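Local coordinates for protein SAM dependent methyltransferase (Aquifex aeolicus, PDB 3DH0) that binds S-adenosylmethionine in a Rossmann-like fold and is probably a methyltransferase, at residues 105-110 with 131-136. Numbering follows the deposited sequence.
Sequences NTVDFI and RVAKPF
V107 and A133 pair as a short parallel beta bridge in this Rossmann-like methyltransferase fold, where the end of helix 122-132 returns beside the start of strand 107-113, a central strand of the sheet. Two backbone bonds frame the bridge: K134 N donates almost straight to V107 O (3.0 Å, N-H...O 173°), and V107 N donates to V132 O. The latter carbonyl, in the last turn of the helix, also accepts T106 N at 2.7 Å, the T106 donor lying farther from the carbonyl plane than that of V107. One residue back, N105 N reaches R131 O at 2.9 Å, so three consecutive amides of 105-107 meet the last two carbonyls of the helix. On the face that carries V107 and A133, V107 CG2 sits between its own backbone N and carbonyl carbon, a rotamer that brings it against A133 CB (3.9 Å) and V132 CG2; I110 CD1 touches the same A133 methyl, which also packs on I192. K134 runs its extended chain across 105-108, CG near V107 O, and ends in a salt bridge from NZ to D108 OD1 (3.5 Å). An alanine in place of K134 would probably leave D108 OD1 without this cationic mate and bare the backbone carbonyls of N105 and V107 that the aliphatic chain covers. Farther out, D108 is held by T40 N through OD2, T106 OG1 bonds P103 O, and the R131 guanidinium is anchored by salt bridges to D104 and E128. Beyond the bridge strand 107-113 continues toward the cofactor, the I110 side chain lying about 10 Å from S-adenosylmethionine. At the N105 end, K134 CE lies 3.4 Å from N105 O.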
# COMPACT_ATOMS: atom_id res chain seq x y z
N ASN A 105 13.60 -11.49 1.21
CA ASN A 105 14.02 -10.96 -0.08
C ASN A 105 13.19 -11.40 -1.28
O ASN A 105 13.72 -11.88 -2.28
CB ASN A 105 15.49 -11.31 -0.28
CG ASN A 105 16.31 -11.06 0.97
OD1 ASN A 105 16.47 -9.91 1.40
ND2 ASN A 105 16.83 -12.12 1.58
N THR A 106 11.88 -11.20 -1.18
CA THR A 106 10.99 -11.59 -2.26
C THR A 106 10.27 -10.41 -2.93
O THR A 106 9.67 -10.57 -3.99
CB THR A 106 9.93 -12.62 -1.76
OG1 THR A 106 9.35 -12.16 -0.53
CG2 THR A 106 10.57 -13.98 -1.53
N VAL A 107 10.34 -9.22 -2.33
CA VAL A 107 9.64 -8.08 -2.93
C VAL A 107 10.53 -6.92 -3.37
O VAL A 107 11.45 -6.53 -2.67
CB VAL A 107 8.55 -7.53 -2.01
CG1 VAL A 107 7.63 -8.65 -1.58
CG2 VAL A 107 9.17 -6.86 -0.81
N ASP A 108 10.20 -6.36 -4.52
CA ASP A 108 10.94 -5.26 -5.11
C ASP A 108 10.30 -3.91 -4.82
O ASP A 108 10.97 -2.90 -4.61
CB ASP A 108 11.02 -5.48 -6.63
CG ASP A 108 11.63 -6.82 -6.99
OD1 ASP A 108 12.82 -7.04 -6.67
OD2 ASP A 108 10.92 -7.65 -7.60
N PHE A 109 8.97 -3.92 -4.79
CA PHE A 109 8.19 -2.73 -4.55
C PHE A 109 7.18 -2.96 -3.42
O PHE A 109 6.52 -3.99 -3.38
CB PHE A 109 7.44 -2.38 -5.84
CG PHE A 109 7.01 -0.96 -5.93
CD1 PHE A 109 7.83 -0.02 -6.55
CD2 PHE A 109 5.81 -0.54 -5.37
CE1 PHE A 109 7.45 1.32 -6.63
CE2 PHE A 109 5.41 0.79 -5.43
CZ PHE A 109 6.24 1.73 -6.07
N ILE A 110 7.08 -2.00 -2.51
CA ILE A 110 6.13 -2.09 -1.42
C ILE A 110 5.21 -0.87 -1.52
O ILE A 110 5.64 0.27 -1.42
CB ILE A 110 6.82 -2.08 -0.05
CG1 ILE A 110 7.84 -3.21 0.03
CG2 ILE A 110 5.79 -2.26 1.06
CD1 ILE A 110 8.86 -3.03 1.16
N ARG A 131 12.38 -7.61 5.92
CA ARG A 131 12.66 -9.02 5.75
C ARG A 131 12.18 -9.52 4.40
O ARG A 131 12.96 -10.07 3.62
CB ARG A 131 12.01 -9.84 6.88
CG ARG A 131 12.38 -11.31 6.83
CD ARG A 131 11.72 -12.10 7.94
NE ARG A 131 10.29 -12.29 7.70
CZ ARG A 131 9.79 -12.89 6.63
NH1 ARG A 131 10.60 -13.37 5.69
NH2 ARG A 131 8.48 -13.03 6.49
N VAL A 132 10.89 -9.32 4.12
CA VAL A 132 10.33 -9.77 2.85
C VAL A 132 10.86 -8.94 1.69
O VAL A 132 10.81 -9.35 0.53
CB VAL A 132 8.78 -9.73 2.86
CG1 VAL A 132 8.24 -10.54 4.02
CG2 VAL A 132 8.29 -8.29 2.93
N ALA A 133 11.37 -7.76 2.02
CA ALA A 133 11.91 -6.85 1.03
C ALA A 133 13.32 -7.24 0.59
O ALA A 133 14.14 -7.59 1.43
CB ALA A 133 11.92 -5.44 1.59
N LYS A 134 13.58 -7.17 -0.71
CA LYS A 134 14.90 -7.49 -1.24
C LYS A 134 15.92 -6.44 -0.80
O LYS A 134 15.56 -5.35 -0.37
CB LYS A 134 14.87 -7.56 -2.77
CG LYS A 134 13.92 -8.61 -3.29
CD LYS A 134 14.12 -8.94 -4.75
CE LYS A 134 13.18 -10.08 -5.13
NZ LYS A 134 13.25 -10.50 -6.55
N PRO A 135 17.22 -6.75 -0.91
CA PRO A 135 18.23 -5.76 -0.49
C PRO A 135 18.03 -4.39 -1.13
O PRO A 135 18.39 -3.37 -0.54
CB PRO A 135 19.54 -6.43 -0.90
CG PRO A 135 19.24 -7.87 -0.67
CD PRO A 135 17.87 -8.01 -1.30
N PHE A 136 17.45 -4.37 -2.33
CA PHE A 136 17.19 -3.13 -3.06
C PHE A 136 15.90 -2.50 -2.52
O PHE A 136 15.94 -1.63 -1.64
CB PHE A 136 17.03 -3.42 -4.55
CG PHE A 136 18.31 -3.88 -5.24
CD1 PHE A 136 18.89 -5.12 -4.92
CD2 PHE A 136 18.94 -3.06 -6.19
CE1 PHE A 136 20.10 -5.54 -5.54
CE2 PHE A 136 20.13 -3.47 -6.81
CZ PHE A 136 20.71 -4.72 -6.48